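Local coordinates for OxsB protein (Bacillus megaterium, PDB 5UL3) that catalyses the cobalamin-dependent radical S-adenosylmethionine ring contraction of dAMP to the oxetane aldehyde 4'-phospho-dehydrooxetanocin, a step in making the nucleoside analogue oxetanocin A, at residues Pro83-Trp88 and Lys103-Cys108; Ser68-Phe73 and Glu109-His114; Gln478-Lys481 and Asn485-Glu488; Leu541-Ile546 and Asn592-Cys597. One frame throughout, in Å; residues are numbered along the deposited sequence.

Contact 1 (Pro83-Trp88 and Lys103-Cys108); sequences PLLMRW and KCFLSC
Trp88 pushes the outer edge of its six-membered ring onto one face of Phe105, a T-shaped pair with centroids 5.0 Å apart and planes at 77°. The corner formed by CZ3 and CH2 does the touching: Trp88 CZ3 lies over the face, 3.6 Å from Phe105 CE1. Trp88 CG is swung anti to the backbone N (chi1 157°), and this torsion directs the indole toward the strand. Lys103 CG covers the other face of Phe105, toward the rim, and the phenyl ring is thus clamped between an aromatic edge and an aliphatic chain. Leu85, one helical turn before Trp88, brings both methyls to the far end of the same ring, with CD2 3.8 Å from Phe105 CE2. Beyond the strand, Cys108 meets the indole at its edge and near its plane; its SG is 3.5 Å from Trp88 CZ2. A small, polarisable thiol suits a place at the indole edge, beside the electropositive ring hydrogens. Because Leu85 and Trp88 are three residues apart, they share one side of helix 83-88. That side faces the end strand 102-106 of the antiparallel sheet, while Trp92 packs edge-to-face on Phe105, and Leu111 and His114 of helix 109-115 close in around Trp88.

Contact 2 (Ser68-Phe73 and Glu109-His114); sequences SKIHVF and EELYEH
Ile70, near the start of strand 69-73, points its side chain at helix 109-115 and meets Leu111 there. Its CG1 branch stands anti to the carbonyl carbon (chi1 -62°) and continues extended, which sends CD1 out as a single probing methyl. That methyl meets the isobutyl group of Leu111, lying 3.9 Å from Leu111 CD2 and 3.9 Å from Leu111 CG, and reaches the helix backbone itself, 4.1 Å from Tyr112 N. The side chain of Tyr112 goes past the contact to pack on Ile64. A beta-branched isoleucine serves both needs here, since it suits a strand and still has an arm long enough to span the gap between layers. Leucine suits the other side: Leu111 holds CG anti to its backbone N (chi1 180°), and its forked end, besides receiving the isoleucine methyl, packs on Leu84 and Leu85 of helix 83-88. After Ile70 the chain turns His71 to the opposite face of the sheet, where Tyr102 and Glu65 bond its two ring nitrogens. Val72 returns to the helix side and packs on Thr60 and Tyr62 of the neighbouring strand. Phe73 goes back to the other face, against helix 7-21. The alternation of Ile70 and Val72 with His71 and Phe73 is that of a strand with helices on both faces: a four-stranded antiparallel meander covered by helices, an alpha+beta arrangement, in the N-terminal domain whose function is unknown.

Contact 3 (Gln478-Lys481 and Asn485-Glu488); sequences QLMK and NLKE
The carboxamide of Asn485 is approached on one face by a water and by the thioether chain of Met480. Water 1 stands almost directly above Asn485 CG, 3.2 Å from it. Met480 CG comes in on the same side but well off toward the oxygen, 3.8 Å from Asn485 OD1. The amide's polar atoms are directed to other groups: OD1 accepts from Arg445, and ND2 donates to Gln441 and, weakly, to Glu488 OE1. Past the carbon end of the amide, Met480 runs on in the opposite direction to Asn485, its CE 3.7 Å from Asn485 CB. The bend at its last torsion (chi3 -64°) tucks the methyl there, while its SD touches Leu486 CD2 at 3.7 Å. A flexible, unbranched methionine fits well between an amide and a leucine. Water 1 accepts from Asn485 N at 2.9 Å and probably donates to Lys481 O. This loop after strand 470-473 and helix 484-493 belong to the radical SAM core, the Met480 side chain lying about 11 Å from that of Glu436, which binds S-adenosylmethionine. The chemistry is split: dispersion joins the buried side chains, whereas Arg445 and Gln441 hold the two ends of the amide and a water takes the backbone N-H.

Contact 4 (Leu541-Ile546 and Asn592-Cys597); sequences LASMEI and NLSEAC. With EDO (1,2-ethanediol), chain Y; EDO (1,2-ethanediol), chain H.
Two serines face each other through different first torsions: Ser543 OG lies beside its own backbone N (chi1 -67°), whereas Ser594 OG points opposite its N (chi1 163°), leaning over from the helix flank. The hydroxyls meet at 2.6 Å, Ser594 OG donating to Ser543 OG. Ser543 OG in turn gives its proton to water 2, 2.7 Å off, which donates two longer bonds of 3.2 Å each, to Leu541 O and Ser594 O. All the donors run in one direction, from the helix hydroxyl to two backbone carbonyls, one of them that of Ser594 itself. Serine is apt on both sides, being small enough for close approach and able to donate and accept at once. One turn along the helix the contact becomes apolar, with Leu541 CB 4.0 Å from Cys597 CB and Leu541 CD1 resting near the thiol. Backbone groups facing away from the helix take up ethanediol, probably from the crystallisation liquor: Leu541 N binds one molecule, and Glu545 binds another through both N and O, at 3.0 Å to O1 and 2.7 Å to O2. Glu545 also touches cobalamin, binds S-adenosylmethionine and forms a salt bridge with Arg580. A directional chain of hydroxyls and water thus ties helix 588-617 to the loop that carries Glu545.

How the contacts relate
From the N terminus, contact 2 opens first, at 68-73, and closes only after contact 1, which joins 83-88 to 103-108 and falls wholly within that span. The two meet along neighbouring antiparallel strands, where Phe105 N probably bonds Ile70 O at 2.8 Å, and together they bring two helices onto one sheet of the N-terminal domain. Contact 3 comes much later and closes a short turn after strand 470-473. Contact 4 follows in series, closing a larger loop from 541-546 on to helix 588-617. Contacts 3 and 4 touch through Gln478 with Met544 and Leu486 with Leu593, joining the radical SAM region to that helix. The N-terminal pair lies far off, the centres of contacts 2 and 4 being about 63 Å apart.

Contact 1 (Pro83-Trp88 and Lys103-Cys108)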
# COMPACT_ATOMS: atom_id res chain seq x y z
N PRO A 83 4.65 -19.40 24.21
CA PRO A 83 3.26 -19.08 24.57
C PRO A 83 2.37 -20.31 24.61
O PRO A 83 1.38 -20.33 25.34
CB PRO A 83 2.83 -18.11 23.45
CG PRO A 83 3.62 -18.58 22.25
CD PRO A 83 4.98 -19.00 22.83
N LEU A 84 2.72 -21.34 23.82
CA LEU A 84 1.94 -22.57 23.83
C LEU A 84 2.13 -23.29 25.16
O LEU A 84 1.16 -23.74 25.78
CB LEU A 84 2.33 -23.48 22.67
CG LEU A 84 1.49 -24.75 22.52
CD1 LEU A 84 1.44 -25.15 21.04
CD2 LEU A 84 2.08 -25.94 23.33
N LEU A 85 3.38 -23.43 25.60
CA LEU A 85 3.62 -24.07 26.89
C LEU A 85 2.97 -23.28 28.01
O LEU A 85 2.44 -23.87 28.96
CB LEU A 85 5.12 -24.22 27.14
CG LEU A 85 5.87 -25.15 26.17
CD1 LEU A 85 7.38 -25.12 26.44
CD2 LEU A 85 5.34 -26.58 26.22
N MET A 86 2.99 -21.94 27.91
CA MET A 86 2.40 -21.11 28.95
C MET A 86 0.88 -21.30 29.02
O MET A 86 0.31 -21.30 30.12
CB MET A 86 2.76 -19.64 28.72
CG MET A 86 2.39 -18.75 29.88
SD MET A 86 2.92 -17.06 29.57
CE MET A 86 4.69 -17.29 29.47
N ARG A 87 0.22 -21.45 27.88
CA ARG A 87 -1.21 -21.74 27.90
C ARG A 87 -1.49 -23.11 28.52
O ARG A 87 -2.49 -23.28 29.24
CB ARG A 87 -1.79 -21.68 26.48
CG ARG A 87 -1.81 -20.29 25.90
CD ARG A 87 -2.60 -20.25 24.57
NE ARG A 87 -2.02 -21.08 23.51
CZ ARG A 87 -1.13 -20.64 22.60
NH1 ARG A 87 -0.69 -19.39 22.64
NH2 ARG A 87 -0.70 -21.47 21.67
N TRP A 88 -0.63 -24.08 28.25
CA TRP A 88 -0.81 -25.43 28.78
C TRP A 88 -0.56 -25.48 30.29
O TRP A 88 -1.30 -26.15 31.03
CB TRP A 88 0.12 -26.40 28.04
CG TRP A 88 0.43 -27.65 28.80
CD1 TRP A 88 -0.41 -28.71 29.04
CD2 TRP A 88 1.68 -27.98 29.40
NE1 TRP A 88 0.25 -29.68 29.77
CE2 TRP A 88 1.54 -29.25 30.01
CE3 TRP A 88 2.91 -27.33 29.49
CZ2 TRP A 88 2.58 -29.87 30.69
CZ3 TRP A 88 3.94 -27.94 30.17
CH2 TRP A 88 3.76 -29.20 30.77
N LYS A 103 13.72 -28.95 26.70
CA LYS A 103 13.02 -29.55 27.83
C LYS A 103 12.29 -30.78 27.33
O LYS A 103 11.71 -30.77 26.24
CB LYS A 103 12.04 -28.56 28.47
CG LYS A 103 11.14 -29.16 29.56
CD LYS A 103 11.62 -28.84 30.95
CE LYS A 103 10.75 -29.51 32.01
NZ LYS A 103 11.44 -29.52 33.33
N CYS A 104 12.35 -31.86 28.11
CA CYS A 104 11.56 -33.05 27.83
C CYS A 104 10.42 -33.10 28.84
O CYS A 104 10.65 -33.05 30.06
CB CYS A 104 12.42 -34.31 27.91
SG CYS A 104 11.53 -35.76 27.36
N PHE A 105 9.19 -33.17 28.34
CA PHE A 105 7.99 -33.21 29.18
C PHE A 105 7.50 -34.65 29.26
O PHE A 105 7.21 -35.26 28.23
CB PHE A 105 6.90 -32.29 28.63
CG PHE A 105 7.21 -30.84 28.82
CD1 PHE A 105 7.10 -30.26 30.08
CD2 PHE A 105 7.62 -30.05 27.76
CE1 PHE A 105 7.40 -28.93 30.28
CE2 PHE A 105 7.93 -28.72 27.96
CZ PHE A 105 7.80 -28.16 29.21
N LEU A 106 7.41 -35.17 30.48
CA LEU A 106 7.12 -36.58 30.72
C LEU A 106 5.73 -36.74 31.32
O LEU A 106 5.37 -36.04 32.27
CB LEU A 106 8.17 -37.18 31.66
CG LEU A 106 9.61 -37.03 31.18
CD1 LEU A 106 10.59 -37.34 32.30
CD2 LEU A 106 9.83 -37.95 30.00
N SER A 107 4.95 -37.66 30.74
CA SER A 107 3.59 -37.96 31.21
C SER A 107 2.73 -36.70 31.31
O SER A 107 1.97 -36.51 32.26
CB SER A 107 3.64 -38.71 32.54
OG SER A 107 4.41 -39.89 32.36
N CYS A 108 2.83 -35.84 30.29
CA CYS A 108 2.05 -34.61 30.22
C CYS A 108 0.98 -34.82 29.15
O CYS A 108 1.09 -34.34 28.02
CB CYS A 108 2.94 -33.42 29.91
SG CYS A 108 4.08 -33.02 31.26

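Contact 2 (Ser68-Phe73 and Glu109-His114)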
# COMPACT_ATOMS: atom_id res chain seq x y z
N SER A 68 3.51 -39.23 25.98
CA SER A 68 4.05 -39.20 27.33
C SER A 68 5.50 -38.76 27.38
O SER A 68 6.04 -38.60 28.48
CB SER A 68 3.91 -40.58 27.99
OG SER A 68 4.79 -41.52 27.39
N LYS A 69 6.15 -38.57 26.23
CA LYS A 69 7.51 -38.03 26.15
C LYS A 69 7.57 -37.06 24.97
O LYS A 69 7.55 -37.49 23.82
CB LYS A 69 8.52 -39.16 25.98
CG LYS A 69 9.95 -38.79 26.32
CD LYS A 69 10.83 -40.03 26.42
CE LYS A 69 12.25 -39.67 26.84
NZ LYS A 69 13.13 -40.88 26.86
N ILE A 70 7.64 -35.76 25.27
CA ILE A 70 7.65 -34.70 24.27
C ILE A 70 8.88 -33.83 24.49
O ILE A 70 9.03 -33.22 25.56
CB ILE A 70 6.37 -33.83 24.35
CG1 ILE A 70 5.13 -34.68 24.06
CG2 ILE A 70 6.45 -32.61 23.41
CD1 ILE A 70 3.83 -33.95 24.35
N HIS A 71 9.77 -33.77 23.49
CA HIS A 71 10.95 -32.91 23.55
C HIS A 71 10.63 -31.58 22.89
O HIS A 71 9.95 -31.54 21.87
CB HIS A 71 12.13 -33.54 22.81
CG HIS A 71 12.48 -34.91 23.28
ND1 HIS A 71 13.44 -35.14 24.25
CD2 HIS A 71 12.02 -36.13 22.91
CE1 HIS A 71 13.54 -36.44 24.46
NE2 HIS A 71 12.69 -37.06 23.66
N VAL A 72 11.16 -30.50 23.45
CA VAL A 72 10.94 -29.16 22.92
C VAL A 72 12.28 -28.47 22.78
O VAL A 72 13.02 -28.34 23.76
CB VAL A 72 9.99 -28.34 23.81
CG1 VAL A 72 9.59 -27.03 23.10
CG2 VAL A 72 8.75 -29.15 24.19
N PHE A 73 12.58 -28.00 21.56
CA PHE A 73 13.82 -27.29 21.23
C PHE A 73 13.50 -25.86 20.83
O PHE A 73 12.68 -25.64 19.93
CB PHE A 73 14.54 -27.97 20.07
CG PHE A 73 15.00 -29.37 20.36
CD1 PHE A 73 14.18 -30.46 20.10
CD2 PHE A 73 16.27 -29.61 20.87
CE1 PHE A 73 14.61 -31.76 20.36
CE2 PHE A 73 16.70 -30.91 21.14
CZ PHE A 73 15.87 -31.98 20.88
N GLU A 109 -0.09 -35.53 29.53
CA GLU A 109 -1.07 -36.00 28.55
C GLU A 109 -1.75 -34.83 27.83
O GLU A 109 -1.92 -34.87 26.61
CB GLU A 109 -2.11 -36.88 29.23
CG GLU A 109 -3.04 -37.59 28.25
CD GLU A 109 -4.27 -38.18 28.92
OE1 GLU A 109 -4.23 -38.41 30.15
OE2 GLU A 109 -5.27 -38.41 28.21
N GLU A 110 -2.14 -33.79 28.57
CA GLU A 110 -2.86 -32.69 27.95
C GLU A 110 -1.98 -31.87 27.00
O GLU A 110 -2.52 -31.15 26.15
CB GLU A 110 -3.46 -31.78 29.02
CG GLU A 110 -4.63 -32.39 29.78
CD GLU A 110 -5.18 -31.46 30.86
OE1 GLU A 110 -4.48 -30.49 31.22
OE2 GLU A 110 -6.31 -31.70 31.34
N LEU A 111 -0.66 -31.95 27.13
CA LEU A 111 0.21 -31.17 26.26
C LEU A 111 0.05 -31.61 24.80
O LEU A 111 0.10 -30.78 23.89
CB LEU A 111 1.67 -31.30 26.70
CG LEU A 111 2.71 -30.55 25.87
CD1 LEU A 111 2.37 -29.07 25.73
CD2 LEU A 111 4.11 -30.71 26.47
N TYR A 112 -0.16 -32.91 24.58
CA TYR A 112 -0.36 -33.40 23.22
C TYR A 112 -1.52 -32.68 22.54
O TYR A 112 -1.41 -32.30 21.37
CB TYR A 112 -0.58 -34.91 23.21
CG TYR A 112 -0.38 -35.54 21.84
CD1 TYR A 112 -1.31 -35.35 20.82
CD2 TYR A 112 0.73 -36.32 21.56
CE1 TYR A 112 -1.13 -35.91 19.56
CE2 TYR A 112 0.92 -36.89 20.31
CZ TYR A 112 -0.01 -36.69 19.32
OH TYR A 112 0.17 -37.25 18.07
N GLU A 113 -2.62 -32.49 23.26
CA GLU A 113 -3.77 -31.81 22.69
C GLU A 113 -3.41 -30.39 22.26
O GLU A 113 -3.86 -29.92 21.21
CB GLU A 113 -4.93 -31.80 23.70
CG GLU A 113 -5.32 -33.20 24.18
CD GLU A 113 -6.16 -33.20 25.47
OE1 GLU A 113 -6.92 -32.23 25.70
OE2 GLU A 113 -6.04 -34.17 26.26
N HIS A 114 -2.60 -29.69 23.07
CA HIS A 114 -2.17 -28.35 22.68
C HIS A 114 -1.35 -28.37 21.41
O HIS A 114 -1.34 -27.39 20.66
CB HIS A 114 -1.39 -27.68 23.82
CG HIS A 114 -2.24 -27.29 25.00
ND1 HIS A 114 -2.69 -26.01 25.20
CD2 HIS A 114 -2.72 -28.02 26.03
CE1 HIS A 114 -3.41 -25.96 26.30
NE2 HIS A 114 -3.45 -27.17 26.82

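Contact 3 (Gln478-Lys481 and Asn485-Glu488)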
# COMPACT_ATOMS: atom_id res chain seq x y z
N GLN A 478 -16.53 17.13 -6.80
CA GLN A 478 -17.91 17.29 -7.25
C GLN A 478 -18.61 18.48 -6.59
O GLN A 478 -19.56 19.02 -7.16
CB GLN A 478 -18.70 16.00 -6.98
CG GLN A 478 -18.33 14.83 -7.91
CD GLN A 478 -17.14 14.00 -7.43
OE1 GLN A 478 -16.44 14.37 -6.49
NE2 GLN A 478 -16.93 12.87 -8.08
N LEU A 479 -18.15 18.91 -5.42
CA LEU A 479 -18.80 20.03 -4.75
C LEU A 479 -18.21 21.38 -5.13
O LEU A 479 -18.65 22.41 -4.60
CB LEU A 479 -18.74 19.85 -3.23
CG LEU A 479 -19.44 18.57 -2.75
CD1 LEU A 479 -19.40 18.42 -1.23
CD2 LEU A 479 -20.88 18.55 -3.26
N MET A 480 -17.24 21.41 -6.05
CA MET A 480 -16.62 22.67 -6.45
C MET A 480 -17.60 23.50 -7.27
O MET A 480 -18.20 23.01 -8.23
CB MET A 480 -15.36 22.41 -7.29
CG MET A 480 -14.57 23.68 -7.64
SD MET A 480 -13.27 23.34 -8.85
CE MET A 480 -12.21 22.21 -7.91
N LYS A 481 -17.71 24.77 -6.92
CA LYS A 481 -18.59 25.71 -7.61
C LYS A 481 -17.74 26.77 -8.29
O LYS A 481 -16.93 27.44 -7.64
CB LYS A 481 -19.57 26.36 -6.63
CG LYS A 481 -20.64 25.40 -6.13
CD LYS A 481 -21.71 26.10 -5.31
CE LYS A 481 -22.83 25.13 -4.98
NZ LYS A 481 -23.88 25.76 -4.13
N ASN A 485 -11.33 27.68 -8.00
CA ASN A 485 -10.43 26.68 -7.41
C ASN A 485 -9.53 26.04 -8.47
O ASN A 485 -8.38 25.69 -8.16
CB ASN A 485 -11.21 25.58 -6.69
CG ASN A 485 -11.92 26.07 -5.44
OD1 ASN A 485 -12.68 25.33 -4.84
ND2 ASN A 485 -11.71 27.33 -5.06
N LEU A 486 -10.02 25.87 -9.70
CA LEU A 486 -9.15 25.33 -10.75
C LEU A 486 -8.05 26.31 -11.09
O LEU A 486 -6.89 25.91 -11.26
CB LEU A 486 -9.96 24.96 -12.00
CG LEU A 486 -11.09 23.93 -11.86
CD1 LEU A 486 -11.81 23.76 -13.18
CD2 LEU A 486 -10.60 22.57 -11.30
N LYS A 487 -8.38 27.60 -11.21
CA LYS A 487 -7.35 28.59 -11.47
C LYS A 487 -6.32 28.61 -10.35
O LYS A 487 -5.11 28.72 -10.62
CB LYS A 487 -7.98 29.98 -11.63
CG LYS A 487 -8.91 30.07 -12.82
CD LYS A 487 -9.37 31.52 -13.05
CE LYS A 487 -10.17 31.65 -14.34
NZ LYS A 487 -10.58 33.07 -14.62
N GLU A 488 -6.77 28.53 -9.10
CA GLU A 488 -5.85 28.49 -7.97
C GLU A 488 -4.96 27.24 -8.04
O GLU A 488 -3.76 27.30 -7.77
CB GLU A 488 -6.62 28.51 -6.65
CG GLU A 488 -7.36 29.83 -6.37
CD GLU A 488 -8.55 29.65 -5.44
OE1 GLU A 488 -8.62 28.62 -4.73
OE2 GLU A 488 -9.44 30.54 -5.42
O HOH W 1 -14.07 26.98 -7.60

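Contact 4 (Leu541-Ile546 and Asn592-Cys597)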
# COMPACT_ATOMS: atom_id res chain seq x y z
N LEU A 541 -4.56 15.59 -13.80
CA LEU A 541 -5.95 15.87 -14.14
C LEU A 541 -6.93 14.94 -13.41
O LEU A 541 -7.97 14.58 -13.96
CB LEU A 541 -6.16 15.81 -15.65
CG LEU A 541 -5.21 16.69 -16.48
CD1 LEU A 541 -5.45 16.47 -17.97
CD2 LEU A 541 -5.35 18.16 -16.14
N ALA A 542 -6.60 14.55 -12.18
CA ALA A 542 -7.40 13.56 -11.49
C ALA A 542 -8.69 14.17 -10.95
O ALA A 542 -8.73 15.34 -10.56
CB ALA A 542 -6.61 12.93 -10.34
N SER A 543 -9.74 13.36 -10.89
CA SER A 543 -11.03 13.75 -10.32
C SER A 543 -11.34 12.91 -9.10
O SER A 543 -10.96 11.73 -8.99
CB SER A 543 -12.17 13.60 -11.32
OG SER A 543 -12.02 14.51 -12.38
N MET A 544 -12.07 13.52 -8.17
CA MET A 544 -12.41 12.89 -6.91
C MET A 544 -13.22 11.62 -7.13
O MET A 544 -14.20 11.62 -7.88
CB MET A 544 -13.20 13.86 -6.03
CG MET A 544 -13.71 13.24 -4.72
SD MET A 544 -12.41 12.86 -3.53
CE MET A 544 -11.85 14.48 -3.06
N GLU A 545 -12.78 10.54 -6.49
CA GLU A 545 -13.53 9.29 -6.41
C GLU A 545 -13.99 9.18 -4.97
O GLU A 545 -13.17 9.19 -4.04
CB GLU A 545 -12.67 8.10 -6.84
CG GLU A 545 -12.40 8.09 -8.33
CD GLU A 545 -11.34 7.08 -8.74
OE1 GLU A 545 -10.92 6.26 -7.89
OE2 GLU A 545 -10.92 7.11 -9.92
N ILE A 546 -15.30 9.11 -4.77
CA ILE A 546 -15.90 9.23 -3.45
C ILE A 546 -16.11 7.83 -2.90
O ILE A 546 -16.96 7.08 -3.38
CB ILE A 546 -17.21 10.03 -3.51
CG1 ILE A 546 -16.95 11.38 -4.18
CG2 ILE A 546 -17.77 10.21 -2.12
CD1 ILE A 546 -18.18 12.25 -4.32
N ASN A 592 -18.29 18.83 -16.79
CA ASN A 592 -17.90 18.69 -18.19
C ASN A 592 -16.38 18.75 -18.36
O ASN A 592 -15.82 18.04 -19.20
CB ASN A 592 -18.56 19.77 -19.05
CG ASN A 592 -20.06 19.60 -19.15
OD1 ASN A 592 -20.60 18.54 -18.85
ND2 ASN A 592 -20.74 20.66 -19.59
N LEU A 593 -15.71 19.60 -17.58
CA LEU A 593 -14.26 19.69 -17.66
C LEU A 593 -13.60 18.42 -17.15
O LEU A 593 -12.62 17.93 -17.74
CB LEU A 593 -13.78 20.90 -16.87
CG LEU A 593 -14.04 22.28 -17.46
CD1 LEU A 593 -13.72 23.31 -16.39
CD2 LEU A 593 -13.19 22.50 -18.69
N SER A 594 -14.13 17.85 -16.06
CA SER A 594 -13.62 16.59 -15.55
C SER A 594 -13.81 15.48 -16.56
O SER A 594 -12.89 14.69 -16.82
CB SER A 594 -14.31 16.25 -14.22
OG SER A 594 -14.15 14.87 -13.89
N GLU A 595 -15.00 15.40 -17.17
CA GLU A 595 -15.26 14.39 -18.19
C GLU A 595 -14.30 14.54 -19.37
O GLU A 595 -13.77 13.54 -19.87
CB GLU A 595 -16.71 14.48 -18.67
CG GLU A 595 -17.10 13.43 -19.70
CD GLU A 595 -18.52 13.62 -20.23
OE1 GLU A 595 -18.79 14.67 -20.85
OE2 GLU A 595 -19.36 12.72 -20.02
N ALA A 596 -14.09 15.77 -19.84
CA ALA A 596 -13.19 15.98 -20.97
C ALA A 596 -11.77 15.53 -20.64
O ALA A 596 -11.09 14.94 -21.48
CB ALA A 596 -13.18 17.44 -21.40
N CYS A 597 -11.31 15.82 -19.42
CA CYS A 597 -9.97 15.39 -19.03
C CYS A 597 -9.86 13.88 -18.97
O CYS A 597 -8.84 13.31 -19.35
CB CYS A 597 -9.59 16.03 -17.70
SG CYS A 597 -9.22 17.79 -17.83
C1 EDO Y . -8.90 10.04 -4.68
O1 EDO Y . -9.88 10.23 -5.70
C2 EDO Y . -9.57 10.02 -3.31
O2 EDO Y . -10.62 9.05 -3.30
C1 EDO H . -2.39 19.25 -13.51
O1 EDO H . -1.08 19.83 -13.54
C2 EDO H . -2.44 18.30 -12.32
O2 EDO H . -3.76 17.78 -12.20
O HOH W 2 -10.87 13.44 -14.62